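Local coordinates for NleB (Escherichia coli, PDB 6E66), which belongs to the SseK/NleB family of bacterial effector proteins and adopts a mixed alpha/beta fold of the GT-A clan, at residues S171-Y176 with D186-L191; I88-D93 with I114-R119; A235-A240 with S262-L267; K32-E37 with R293-S298; D228-L233 with E312-I317. One frame throughout, in Å; residues are numbered along the deposited sequence.

Contact 1 of 5, residues S171-Y176 with D186-L191; sequences SLIESY and DFFRNL
Y176 and F187 lay their rings against each other in an offset stack inside a helical hairpin, where helix 172-178 leads through a short link into helix 182-195. The planes lie 5° apart and the centroids 4.3 Å. With chi1 of -178°, F187 carries its ring away from its backbone N and straight across the gap; the axes of the two segments come no nearer than 10.5 Å, a spacing that large flat side chains can bridge. L191 CD1 packs on the opposite face of F187, near its rim. I173 works with both branches: CG1 sits at the edge of the F187 ring, 3.9 Å from CE2, while CG2 reaches F188 CE1. F188 points a ring edge at the backbone of Y176, with its CE2 3.7 Å from Y176 C. M274 of helix 265-274 touches both stacked rings, and every residue joined is buried. At the start of the first helix S171 is the N-cap: its OG accepts from E174 N at 2.9 Å.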
# COMPACT_ATOMS: atom_id res chain seq x y z
N SER A 171 18.84 -2.39 -2.12
CA SER A 171 17.58 -2.98 -1.69
C SER A 171 16.46 -2.12 -2.22
O SER A 171 16.42 -0.91 -1.96
CB SER A 171 17.48 -3.06 -0.16
OG SER A 171 16.12 -3.14 0.26
N LEU A 172 15.53 -2.74 -2.94
CA LEU A 172 14.36 -2.03 -3.43
C LEU A 172 13.60 -1.37 -2.28
O LEU A 172 13.24 -0.19 -2.34
CB LEU A 172 13.46 -2.99 -4.20
CG LEU A 172 12.12 -2.42 -4.70
CD1 LEU A 172 12.36 -1.44 -5.83
CD2 LEU A 172 11.25 -3.56 -5.16
N ILE A 173 13.37 -2.13 -1.21
CA ILE A 173 12.57 -1.64 -0.09
C ILE A 173 13.31 -0.56 0.69
O ILE A 173 12.72 0.46 1.06
CB ILE A 173 12.19 -2.82 0.83
CG1 ILE A 173 11.23 -3.75 0.08
CG2 ILE A 173 11.57 -2.31 2.14
CD1 ILE A 173 10.90 -5.02 0.86
N GLU A 174 14.61 -0.78 0.98
CA GLU A 174 15.38 0.24 1.69
C GLU A 174 15.42 1.54 0.89
O GLU A 174 15.33 2.63 1.46
CB GLU A 174 16.81 -0.25 1.95
CG GLU A 174 17.02 -0.81 3.32
CD GLU A 174 16.61 0.17 4.41
OE1 GLU A 174 17.08 1.33 4.37
OE2 GLU A 174 15.81 -0.22 5.29
N SER A 175 15.55 1.45 -0.43
CA SER A 175 15.57 2.68 -1.22
C SER A 175 14.27 3.47 -1.10
O SER A 175 14.29 4.70 -1.20
CB SER A 175 15.82 2.34 -2.68
OG SER A 175 14.58 2.10 -3.32
N TYR A 176 13.13 2.80 -0.93
CA TYR A 176 11.91 3.56 -0.73
C TYR A 176 11.74 3.97 0.73
O TYR A 176 11.07 4.97 1.00
CB TYR A 176 10.68 2.77 -1.23
CG TYR A 176 10.46 2.89 -2.72
CD1 TYR A 176 9.72 3.93 -3.24
CD2 TYR A 176 11.02 1.97 -3.61
CE1 TYR A 176 9.52 4.08 -4.59
CE2 TYR A 176 10.82 2.10 -4.99
CZ TYR A 176 10.06 3.17 -5.47
OH TYR A 176 9.85 3.35 -6.82
N ASP A 186 3.33 5.60 -1.09
CA ASP A 186 2.72 4.69 -2.05
C ASP A 186 3.35 3.31 -2.01
O ASP A 186 2.63 2.30 -2.11
CB ASP A 186 2.83 5.27 -3.46
CG ASP A 186 1.94 6.47 -3.67
OD1 ASP A 186 0.95 6.63 -2.91
OD2 ASP A 186 2.23 7.24 -4.61
N PHE A 187 4.68 3.24 -1.92
CA PHE A 187 5.35 1.94 -1.97
C PHE A 187 4.96 1.07 -0.79
O PHE A 187 4.67 -0.13 -0.95
CB PHE A 187 6.85 2.13 -2.00
CG PHE A 187 7.62 0.85 -2.11
CD1 PHE A 187 7.79 0.24 -3.34
CD2 PHE A 187 8.16 0.27 -0.98
CE1 PHE A 187 8.49 -0.95 -3.45
CE2 PHE A 187 8.88 -0.92 -1.08
CZ PHE A 187 9.05 -1.53 -2.32
N PHE A 188 4.91 1.66 0.42
CA PHE A 188 4.59 0.91 1.62
C PHE A 188 3.11 0.69 1.81
O PHE A 188 2.72 -0.26 2.50
CB PHE A 188 5.23 1.58 2.83
CG PHE A 188 6.70 1.39 2.86
CD1 PHE A 188 7.25 0.18 3.28
CD2 PHE A 188 7.55 2.36 2.36
CE1 PHE A 188 8.63 -0.03 3.28
CE2 PHE A 188 8.94 2.14 2.34
CZ PHE A 188 9.47 0.94 2.80
N ARG A 189 2.26 1.52 1.20
CA ARG A 189 0.86 1.15 1.14
C ARG A 189 0.70 -0.21 0.45
O ARG A 189 0.01 -1.09 0.96
CB ARG A 189 0.03 2.20 0.42
CG ARG A 189 -1.36 1.64 0.08
CD ARG A 189 -2.31 2.67 -0.44
NE ARG A 189 -1.76 3.38 -1.56
CZ ARG A 189 -2.22 4.55 -1.98
NH1 ARG A 189 -3.26 5.12 -1.36
NH2 ARG A 189 -1.65 5.14 -3.02
N ASN A 190 1.34 -0.40 -0.71
CA ASN A 190 1.22 -1.68 -1.42
C ASN A 190 1.71 -2.83 -0.55
O ASN A 190 1.03 -3.85 -0.41
CB ASN A 190 2.01 -1.64 -2.72
CG ASN A 190 1.46 -0.62 -3.67
OD1 ASN A 190 0.34 -0.14 -3.49
ND2 ASN A 190 2.25 -0.27 -4.69
N LEU A 191 2.90 -2.69 0.03
CA LEU A 191 3.46 -3.74 0.87
C LEU A 191 2.60 -4.01 2.11
O LEU A 191 2.51 -5.16 2.56
CB LEU A 191 4.89 -3.34 1.26
CG LEU A 191 6.01 -3.76 0.29
CD1 LEU A 191 5.66 -3.70 -1.16
CD2 LEU A 191 7.34 -3.04 0.56

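Contact 2 of 5, residues I88-D93 with I114-R119. Unlike the reference sequence in segment 114-119: A115 (reference Lys).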
# COMPACT_ATOMS: atom_id res chain seq x y z
N ILE A 88 -8.33 -1.20 14.26
CA ILE A 88 -8.01 -0.13 13.31
C ILE A 88 -6.52 0.12 13.47
O ILE A 88 -6.07 0.61 14.51
CB ILE A 88 -8.83 1.15 13.56
CG1 ILE A 88 -10.23 1.04 12.97
CG2 ILE A 88 -8.12 2.36 12.98
CD1 ILE A 88 -11.12 0.03 13.68
N GLY A 89 -5.75 -0.25 12.45
CA GLY A 89 -4.33 -0.02 12.46
C GLY A 89 -4.03 1.28 11.73
O GLY A 89 -4.79 1.71 10.89
N VAL A 90 -2.93 1.92 12.12
CA VAL A 90 -2.38 3.05 11.39
C VAL A 90 -0.91 2.73 11.20
O VAL A 90 -0.16 2.64 12.18
CB VAL A 90 -2.55 4.39 12.12
CG1 VAL A 90 -2.20 5.54 11.19
CG2 VAL A 90 -3.99 4.56 12.66
N LEU A 91 -0.49 2.50 9.95
CA LEU A 91 0.92 2.31 9.64
C LEU A 91 1.57 3.68 9.54
O LEU A 91 1.19 4.50 8.68
CB LEU A 91 1.08 1.54 8.35
CG LEU A 91 2.50 1.27 7.84
CD1 LEU A 91 3.14 0.18 8.66
CD2 LEU A 91 2.40 0.86 6.37
N VAL A 92 2.55 3.96 10.41
CA VAL A 92 3.14 5.29 10.47
C VAL A 92 4.62 5.18 10.11
O VAL A 92 5.21 4.10 10.16
CB VAL A 92 2.96 5.96 11.85
CG1 VAL A 92 1.47 6.08 12.18
CG2 VAL A 92 3.67 5.16 12.93
N ASP A 93 5.19 6.31 9.72
CA ASP A 93 6.61 6.42 9.47
C ASP A 93 7.00 7.88 9.47
O ASP A 93 6.17 8.76 9.21
CB ASP A 93 7.03 5.77 8.14
CG ASP A 93 8.51 5.40 8.13
OD1 ASP A 93 9.11 5.45 9.23
OD2 ASP A 93 9.06 5.08 7.04
N ILE A 114 -7.19 0.77 18.56
CA ILE A 114 -6.31 1.44 17.60
C ILE A 114 -4.91 0.91 17.81
O ILE A 114 -4.37 0.98 18.92
CB ILE A 114 -6.34 2.96 17.76
CG1 ILE A 114 -7.68 3.51 17.34
CG2 ILE A 114 -5.22 3.60 16.93
CD1 ILE A 114 -7.76 5.01 17.45
N ALA A 115 -4.32 0.37 16.76
CA ALA A 115 -2.95 -0.11 16.80
C ALA A 115 -2.09 0.83 15.97
O ALA A 115 -2.40 1.07 14.80
CB ALA A 115 -2.86 -1.55 16.30
N ILE A 116 -1.05 1.38 16.57
CA ILE A 116 -0.09 2.20 15.85
C ILE A 116 1.08 1.31 15.48
O ILE A 116 1.77 0.79 16.37
CB ILE A 116 0.38 3.40 16.69
CG1 ILE A 116 -0.79 4.34 16.95
CG2 ILE A 116 1.52 4.13 15.98
CD1 ILE A 116 -1.33 5.00 15.70
N ILE A 117 1.30 1.12 14.18
CA ILE A 117 2.33 0.22 13.68
C ILE A 117 3.40 1.06 12.98
O ILE A 117 3.11 1.75 12.00
CB ILE A 117 1.73 -0.83 12.73
CG1 ILE A 117 0.46 -1.41 13.34
CG2 ILE A 117 2.74 -1.93 12.43
CD1 ILE A 117 -0.16 -2.53 12.52
N TYR A 118 4.63 0.99 13.49
CA TYR A 118 5.71 1.73 12.86
C TYR A 118 6.28 0.94 11.69
O TYR A 118 6.60 -0.24 11.83
CB TYR A 118 6.81 2.03 13.89
CG TYR A 118 6.35 2.98 14.96
CD1 TYR A 118 5.77 2.51 16.13
CD2 TYR A 118 6.50 4.36 14.80
CE1 TYR A 118 5.34 3.40 17.11
CE2 TYR A 118 6.08 5.24 15.77
CZ TYR A 118 5.50 4.76 16.92
OH TYR A 118 5.08 5.65 17.88
N ARG A 119 6.47 1.60 10.55
CA ARG A 119 6.98 0.92 9.37
C ARG A 119 8.29 0.21 9.66
O ARG A 119 8.52 -0.91 9.18
CB ARG A 119 7.17 1.88 8.22
CG ARG A 119 7.61 1.14 6.95
CD ARG A 119 8.47 1.99 6.09
NE ARG A 119 9.61 2.49 6.84
CZ ARG A 119 10.77 1.85 6.91
NH1 ARG A 119 10.92 0.71 6.27
NH2 ARG A 119 11.77 2.38 7.59
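D93 (chi1 -158°) and R119 (chi1 -176°) both turn CG away from the backbone N, and the arginine chain then bends at chi2 and chi3, which brings R119 NE to 2.7 Å from D93 OD2 in a salt bridge. The NE approaches from above the carboxylate, 61° out of its plane. The pair closes the C-terminal end of two parallel neighbours in the mixed sheet, 88-93 and 114-118, the strands of a beta-alpha-beta unit joined by helix 98-110. A115 and I117 each bond to the other strand with both N and O, as parallel pairing requires; I117 N meets V90 O at 2.9 Å. R119 N, donating to V92 O, adds the last backbone bond. Beta-branched residues suit these extended strands. On one face V90 and I116 lie side by side, with V90 CB 3.8 Å from I116 CD1. Further along that face, V92 CG2 packs obliquely on the Y118 ring, 3.5 Å from CD2. On the other face L91 CD1 leans on R119 CA. W184 NE1 also bonds to D93 OD2, so this buried oxygen has two donors, which probably hold it in place and offset its negative charge at the strand ends.

Contact 3 of 5, residues A235-A240 with S262-L267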
# COMPACT_ATOMS: atom_id res chain seq x y z
N ALA A 235 -16.08 -8.82 -2.95
CA ALA A 235 -15.07 -8.35 -3.89
C ALA A 235 -14.83 -9.43 -4.92
O ALA A 235 -14.74 -10.62 -4.55
CB ALA A 235 -13.76 -8.01 -3.18
N PRO A 236 -14.72 -9.07 -6.20
CA PRO A 236 -14.43 -10.08 -7.22
C PRO A 236 -13.01 -10.62 -7.05
O PRO A 236 -12.05 -9.85 -6.96
CB PRO A 236 -14.59 -9.32 -8.54
CG PRO A 236 -14.35 -7.88 -8.18
CD PRO A 236 -14.85 -7.72 -6.76
N ASP A 237 -12.89 -11.94 -7.00
CA ASP A 237 -11.61 -12.61 -6.80
C ASP A 237 -10.91 -12.16 -5.52
O ASP A 237 -9.70 -12.32 -5.38
CB ASP A 237 -10.68 -12.38 -8.00
CG ASP A 237 -9.60 -13.44 -8.13
OD1 ASP A 237 -9.84 -14.59 -7.72
OD2 ASP A 237 -8.50 -13.13 -8.65
N GLY A 238 -11.65 -11.59 -4.57
CA GLY A 238 -11.05 -11.21 -3.31
C GLY A 238 -10.40 -9.84 -3.27
O GLY A 238 -9.74 -9.53 -2.27
N ILE A 239 -10.56 -9.01 -4.30
CA ILE A 239 -10.01 -7.66 -4.26
C ILE A 239 -11.01 -6.68 -4.88
O ILE A 239 -11.64 -6.98 -5.90
CB ILE A 239 -8.64 -7.57 -4.98
CG1 ILE A 239 -8.10 -6.13 -4.97
CG2 ILE A 239 -8.71 -8.15 -6.38
CD1 ILE A 239 -6.67 -6.03 -5.36
N ALA A 240 -11.17 -5.53 -4.25
CA ALA A 240 -11.89 -4.42 -4.85
C ALA A 240 -11.16 -3.15 -4.48
O ALA A 240 -10.50 -3.10 -3.44
CB ALA A 240 -13.36 -4.38 -4.39
N SER A 262 -4.02 -12.02 2.81
CA SER A 262 -2.69 -11.50 2.62
C SER A 262 -2.08 -12.07 1.33
O SER A 262 -2.49 -13.13 0.83
CB SER A 262 -1.81 -11.81 3.84
OG SER A 262 -1.91 -13.17 4.22
N ASN A 263 -1.10 -11.35 0.79
CA ASN A 263 -0.38 -11.79 -0.41
C ASN A 263 -1.33 -12.06 -1.57
O ASN A 263 -1.20 -13.02 -2.33
CB ASN A 263 0.51 -13.00 -0.07
CG ASN A 263 1.60 -12.61 0.93
OD1 ASN A 263 2.29 -11.63 0.71
ND2 ASN A 263 1.69 -13.31 2.06
N HIS A 264 -2.31 -11.18 -1.71
CA HIS A 264 -3.27 -11.32 -2.79
C HIS A 264 -2.56 -11.25 -4.14
O HIS A 264 -1.71 -10.36 -4.34
CB HIS A 264 -4.35 -10.24 -2.70
CG HIS A 264 -5.52 -10.52 -3.58
ND1 HIS A 264 -5.44 -10.42 -4.96
CD2 HIS A 264 -6.77 -10.95 -3.30
CE1 HIS A 264 -6.60 -10.77 -5.49
NE2 HIS A 264 -7.43 -11.08 -4.51
N PRO A 265 -2.85 -12.16 -5.07
CA PRO A 265 -2.10 -12.19 -6.34
C PRO A 265 -2.17 -10.90 -7.15
O PRO A 265 -1.23 -10.61 -7.91
CB PRO A 265 -2.75 -13.36 -7.11
CG PRO A 265 -3.41 -14.19 -6.06
CD PRO A 265 -3.86 -13.23 -4.99
N ALA A 266 -3.24 -10.10 -7.01
CA ALA A 266 -3.32 -8.88 -7.80
C ALA A 266 -2.35 -7.82 -7.30
O ALA A 266 -1.93 -6.95 -8.07
CB ALA A 266 -4.76 -8.34 -7.82
N LEU A 267 -1.96 -7.88 -6.02
CA LEU A 267 -0.91 -6.99 -5.54
C LEU A 267 0.49 -7.56 -5.78
O LEU A 267 1.44 -6.79 -6.00
CB LEU A 267 -1.13 -6.70 -4.05
CG LEU A 267 -2.32 -5.82 -3.63
CD1 LEU A 267 -2.53 -4.65 -4.56
CD2 LEU A 267 -3.59 -6.61 -3.55
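Two overlapping turns, type II from A235 to G238 and type I' from P236 to I239, give D237 and G238 positive phi and present the carbonyl of D237 to H264. Glycine suits the second of these positions, where phi is 86° and the imidazole presses close. H264 NE2 donates to D237 O over 2.7 Å, with the acceptor near the ring plane. The other ring nitrogen faces its own helix: H264 is the N-cap, and its ND1 accepts from A266 N at 3.0 Å. A histidine fits because it can donate on one side and accept on the other; this use of both nitrogens fixes the ring's rotation and is consistent with a neutral form protonated at NE2. I239 CB rests over one face in a CH-pi contact, 4.0 Å from the centroid of the H264 ring, while P265 CD covers the opposite face. A chi1 of 178° sends CG1 of I239 on past the ring toward the helix, where its CD1 lies 3.6 Å from L267 CD2 and also touches A266 CB. The carboxylate of D237 turns elsewhere, its OD2 bonded to H294 NE2. The contact thus seats the start of helix 265-274 against the link between strand 233-236, which pairs with 32-39, and strand 239-242, at one margin of the mixed sheet; I291 and L287 of helix 282-294 pack on I239 and L267.

Contact 4 of 5, residues K32-E37 with R293-S298; sequences KEYSLE and RHFNYS
K32, the first residue of its segment to touch the other, runs its chain past the amide of N296, its CD 4.5 Å from N296 ND2; such a loose approach suits a lysine at an exposed margin. Two residues on, Y34 carries most of the contact. Its chi1 of -60° sets CG beside the backbone N, and the ring reaches the end of helix 282-294, where it receives the edge of F295 on its face. The pair is T-shaped, planes at 80° and centroids 5.1 Å apart. F295 CD1 comes to 3.6 Å from Y34 CZ, and CE1 stands over the centre of the tyrosine ring. Tyrosine also brings a hydroxyl at the far rim: OH donates, at 2.7 Å, to a water in the ring plane, which donates to F295 O. That carbonyl lies where the helix ends in a Schellman motif, with N296 as the C-prime residue at positive phi, a conformation asparagine adopts readily. H294 CD2 covers one face of F295, which F309 meets edge-to-face. S35 and E37 pair through their backbones with D237 and A235, keeping strand 32-39 beside strand 233-236 in the three-stranded sheet, while Y34 joins it to the C-terminal end of helix 282-294.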
# COMPACT_ATOMS: atom_id res chain seq x y z
N LYS A 32 -13.26 -13.66 -18.60
CA LYS A 32 -13.03 -14.62 -17.52
C LYS A 32 -13.94 -14.32 -16.33
O LYS A 32 -14.22 -13.16 -16.03
CB LYS A 32 -11.56 -14.59 -17.09
CG LYS A 32 -11.15 -15.73 -16.17
CD LYS A 32 -9.63 -15.78 -16.01
CE LYS A 32 -9.18 -16.94 -15.10
NZ LYS A 32 -8.64 -16.45 -13.80
N GLU A 33 -14.41 -15.38 -15.67
CA GLU A 33 -15.37 -15.25 -14.58
C GLU A 33 -14.66 -15.41 -13.24
O GLU A 33 -13.66 -16.13 -13.13
CB GLU A 33 -16.48 -16.30 -14.70
CG GLU A 33 -17.84 -15.84 -14.17
CD GLU A 33 -19.01 -16.62 -14.77
OE1 GLU A 33 -19.63 -17.42 -14.03
OE2 GLU A 33 -19.30 -16.42 -15.97
N TYR A 34 -15.17 -14.72 -12.22
CA TYR A 34 -14.57 -14.75 -10.89
C TYR A 34 -15.67 -14.83 -9.84
O TYR A 34 -16.79 -14.36 -10.04
CB TYR A 34 -13.72 -13.51 -10.60
CG TYR A 34 -12.59 -13.31 -11.55
CD1 TYR A 34 -12.76 -12.61 -12.73
CD2 TYR A 34 -11.34 -13.83 -11.28
CE1 TYR A 34 -11.74 -12.43 -13.60
CE2 TYR A 34 -10.29 -13.65 -12.15
CZ TYR A 34 -10.50 -12.95 -13.31
OH TYR A 34 -9.48 -12.77 -14.20
N SER A 35 -15.32 -15.42 -8.70
CA SER A 35 -16.27 -15.47 -7.60
C SER A 35 -16.26 -14.17 -6.83
O SER A 35 -15.23 -13.51 -6.68
CB SER A 35 -15.94 -16.64 -6.67
OG SER A 35 -16.61 -17.81 -7.12
N LEU A 36 -17.44 -13.78 -6.35
CA LEU A 36 -17.58 -12.65 -5.44
C LEU A 36 -17.19 -13.12 -4.04
O LEU A 36 -17.98 -13.76 -3.35
CB LEU A 36 -19.00 -12.12 -5.48
CG LEU A 36 -19.31 -10.68 -5.08
CD1 LEU A 36 -18.45 -9.66 -5.86
CD2 LEU A 36 -20.80 -10.41 -5.28
N GLU A 37 -15.97 -12.83 -3.62
CA GLU A 37 -15.47 -13.33 -2.34
C GLU A 37 -15.88 -12.40 -1.20
O GLU A 37 -15.84 -11.18 -1.36
CB GLU A 37 -13.95 -13.43 -2.37
CG GLU A 37 -13.40 -14.26 -3.50
CD GLU A 37 -13.42 -15.73 -3.20
OE1 GLU A 37 -13.86 -16.09 -2.09
OE2 GLU A 37 -12.99 -16.51 -4.07
N ARG A 293 -2.93 -6.02 -14.90
CA ARG A 293 -2.33 -7.21 -15.48
C ARG A 293 -2.93 -8.49 -14.90
O ARG A 293 -3.09 -9.49 -15.61
CB ARG A 293 -0.81 -7.21 -15.26
CG ARG A 293 -0.15 -8.51 -15.74
CD ARG A 293 1.37 -8.44 -15.72
NE ARG A 293 1.87 -7.27 -16.44
CZ ARG A 293 3.10 -6.79 -16.28
NH1 ARG A 293 3.94 -7.38 -15.44
NH2 ARG A 293 3.50 -5.72 -16.98
N HIS A 294 -3.24 -8.49 -13.60
CA HIS A 294 -3.82 -9.67 -12.99
C HIS A 294 -5.17 -10.02 -13.61
O HIS A 294 -5.53 -11.19 -13.71
CB HIS A 294 -4.00 -9.46 -11.48
CG HIS A 294 -4.77 -10.55 -10.80
ND1 HIS A 294 -4.18 -11.73 -10.41
CD2 HIS A 294 -6.06 -10.63 -10.43
CE1 HIS A 294 -5.09 -12.50 -9.83
NE2 HIS A 294 -6.24 -11.85 -9.83
N PHE A 295 -5.93 -9.02 -14.02
CA PHE A 295 -7.24 -9.26 -14.60
C PHE A 295 -7.21 -9.28 -16.12
O PHE A 295 -8.27 -9.29 -16.74
CB PHE A 295 -8.23 -8.23 -14.07
CG PHE A 295 -8.68 -8.53 -12.68
CD1 PHE A 295 -9.44 -9.66 -12.41
CD2 PHE A 295 -8.32 -7.70 -11.62
CE1 PHE A 295 -9.87 -9.93 -11.11
CE2 PHE A 295 -8.74 -7.96 -10.34
CZ PHE A 295 -9.51 -9.07 -10.08
N ASN A 296 -6.01 -9.31 -16.71
CA ASN A 296 -5.81 -9.36 -18.16
C ASN A 296 -6.42 -8.15 -18.87
O ASN A 296 -6.86 -8.25 -20.02
CB ASN A 296 -6.36 -10.65 -18.76
CG ASN A 296 -5.85 -11.84 -18.04
OD1 ASN A 296 -4.64 -11.97 -17.83
ND2 ASN A 296 -6.75 -12.72 -17.62
N TYR A 297 -6.41 -7.01 -18.21
CA TYR A 297 -6.83 -5.78 -18.86
C TYR A 297 -5.84 -5.42 -19.96
O TYR A 297 -4.64 -5.66 -19.83
CB TYR A 297 -6.90 -4.67 -17.82
CG TYR A 297 -7.34 -3.34 -18.35
CD1 TYR A 297 -6.42 -2.48 -18.95
CD2 TYR A 297 -8.65 -2.92 -18.22
CE1 TYR A 297 -6.81 -1.26 -19.43
CE2 TYR A 297 -9.05 -1.71 -18.69
CZ TYR A 297 -8.12 -0.88 -19.29
OH TYR A 297 -8.52 0.34 -19.77
N SER A 298 -6.36 -4.88 -21.06
CA SER A 298 -5.53 -4.45 -22.18
C SER A 298 -6.19 -3.25 -22.84
O SER A 298 -7.25 -2.78 -22.40
CB SER A 298 -5.31 -5.57 -23.18
OG SER A 298 -6.50 -5.80 -23.92
O HOH W 1 -9.98 -11.34 -16.42

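Contact 5 of 5, residues D228-L233 with E312-I317. Unlike the reference sequence in segment 312-317: G313 (reference Phe), N314 (reference Lys), P315 (reference His), G316 (reference Glu), I317 (reference Asn).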
# COMPACT_ATOMS: atom_id res chain seq x y z
N ASP A 228 -21.59 4.64 10.43
CA ASP A 228 -22.17 3.36 10.83
C ASP A 228 -21.48 2.17 10.15
O ASP A 228 -20.98 2.28 9.03
CB ASP A 228 -23.68 3.33 10.55
CG ASP A 228 -24.40 2.28 11.39
OD1 ASP A 228 -24.22 2.29 12.63
OD2 ASP A 228 -25.12 1.45 10.80
N LYS A 229 -21.48 1.03 10.85
CA LYS A 229 -20.67 -0.15 10.54
C LYS A 229 -20.73 -0.60 9.09
O LYS A 229 -21.69 -0.28 8.37
CB LYS A 229 -21.06 -1.30 11.47
CG LYS A 229 -20.79 -1.04 12.94
CD LYS A 229 -20.87 -2.31 13.77
CE LYS A 229 -20.58 -2.02 15.24
NZ LYS A 229 -19.81 -3.11 15.89
N LEU A 230 -19.71 -1.35 8.66
CA LEU A 230 -19.57 -1.79 7.28
C LEU A 230 -20.24 -3.12 7.00
O LEU A 230 -20.69 -3.36 5.88
CB LEU A 230 -18.09 -1.91 6.91
CG LEU A 230 -17.27 -0.64 7.04
CD1 LEU A 230 -15.80 -0.94 6.80
CD2 LEU A 230 -17.78 0.36 6.02
N GLY A 231 -20.28 -4.02 7.98
CA GLY A 231 -20.79 -5.34 7.72
C GLY A 231 -19.81 -6.11 6.85
O GLY A 231 -18.60 -5.84 6.81
N VAL A 232 -20.35 -7.10 6.13
CA VAL A 232 -19.55 -7.93 5.24
C VAL A 232 -19.41 -7.22 3.90
O VAL A 232 -20.36 -6.61 3.40
CB VAL A 232 -20.19 -9.33 5.09
CG1 VAL A 232 -19.52 -10.11 3.99
CG2 VAL A 232 -20.12 -10.10 6.41
N LEU A 233 -18.21 -7.28 3.33
CA LEU A 233 -17.97 -6.76 1.99
C LEU A 233 -17.84 -7.91 1.00
O LEU A 233 -17.58 -9.05 1.37
CB LEU A 233 -16.70 -5.90 1.97
CG LEU A 233 -16.71 -4.74 2.96
CD1 LEU A 233 -15.44 -3.94 2.82
CD2 LEU A 233 -17.93 -3.84 2.74
N GLU A 312 -14.89 -0.53 -5.45
CA GLU A 312 -15.28 -0.69 -4.06
C GLU A 312 -16.20 0.46 -3.65
O GLU A 312 -15.80 1.63 -3.69
CB GLU A 312 -14.06 -0.74 -3.14
CG GLU A 312 -14.32 -1.62 -1.93
CD GLU A 312 -14.72 -0.84 -0.70
OE1 GLU A 312 -14.27 0.32 -0.56
OE2 GLU A 312 -15.49 -1.38 0.13
N GLY A 313 -17.43 0.12 -3.26
CA GLY A 313 -18.37 1.10 -2.75
C GLY A 313 -19.10 0.58 -1.53
O GLY A 313 -19.37 -0.62 -1.43
N ASN A 314 -19.40 1.46 -0.56
CA ASN A 314 -20.23 1.13 0.61
C ASN A 314 -20.97 2.39 1.02
O ASN A 314 -20.41 3.50 0.94
CB ASN A 314 -19.41 0.59 1.80
CG ASN A 314 -20.29 -0.10 2.87
OD1 ASN A 314 -20.98 0.56 3.66
ND2 ASN A 314 -20.25 -1.43 2.91
N PRO A 315 -22.24 2.27 1.43
CA PRO A 315 -22.98 3.45 1.93
C PRO A 315 -22.54 3.92 3.30
O PRO A 315 -22.90 5.04 3.69
CB PRO A 315 -24.44 2.97 1.95
CG PRO A 315 -24.35 1.47 2.05
CD PRO A 315 -23.12 1.09 1.26
N GLY A 316 -21.78 3.12 4.05
CA GLY A 316 -21.22 3.57 5.32
C GLY A 316 -20.01 4.48 5.23
O GLY A 316 -19.60 5.01 6.26
N ILE A 317 -19.44 4.70 4.04
CA ILE A 317 -18.18 5.43 3.88
C ILE A 317 -18.43 6.64 3.00
O ILE A 317 -18.66 6.50 1.79
CB ILE A 317 -17.06 4.55 3.29
CG1 ILE A 317 -17.09 3.15 3.90
CG2 ILE A 317 -15.70 5.19 3.51
CD1 ILE A 317 -16.03 2.20 3.34
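L230 and I317 make the apolar part of this loop-to-loop contact, meeting at about a right angle. L230 CD2 lies 3.6 Å from I317 CG1 and nearly as close to CD1, so one leucine methyl packs on the end of the isoleucine chain. Polar groups resting on aliphatic ones form a second kind. L233 extends its two methyls toward different partners: CD2 is 3.3 Å from N314 ND2, and CD1 is 3.7 Å from E312 OE2. These are packing contacts, for a methyl offers no polar partner. Backbone meets backbone where G316, having no side chain, brings its CA to 3.9 Å from D228 O; its backbone also bonds to T227. Within the second loop N314 places CG opposite its backbone N (chi1 -165°), and its OD1 accepts from G316 N at 2.7 Å, in the carbonyl plane on a lone pair, forming an Asx turn. A type I turn from N314 to I317 overlaps it, with P315 in the second position, where its restricted phi is well suited. From 313 to 317 the chain departs from the reference sequence. L230 N is held by E83 and G231 O by R86, while the loop 228-233 leads into strand 233-236, L233 bonding through its backbone to I39 of strand 32-39. E312 pairs through its backbone with V241 of strand 239-242 and packs on V258 of strand 256-259.

How the contacts relate
Contact 4 opens first, at residues 32-37, and closes only at 293-298, so contacts 2, 1 and 3 fall within its span. Contact 2 closes a beta-alpha-beta unit, and contact 1 follows as a helical hairpin; the two touch where F188 packs on R119. Contact 5 opens at 228-233, encloses contact 3 and closes at 312-317, so it crosses contact 4; it ties the loop before strand 233-236 to the C-terminal end of the model. Contact 3 closes the loop from strand 239-242 to helix 265-274. Contacts 3 and 4 meet through neighbouring strands 233-236 and 32-39, whereas A240 packs on E312 between contacts 3 and 5. Contacts 2 and 3 reach the same mixed sheet.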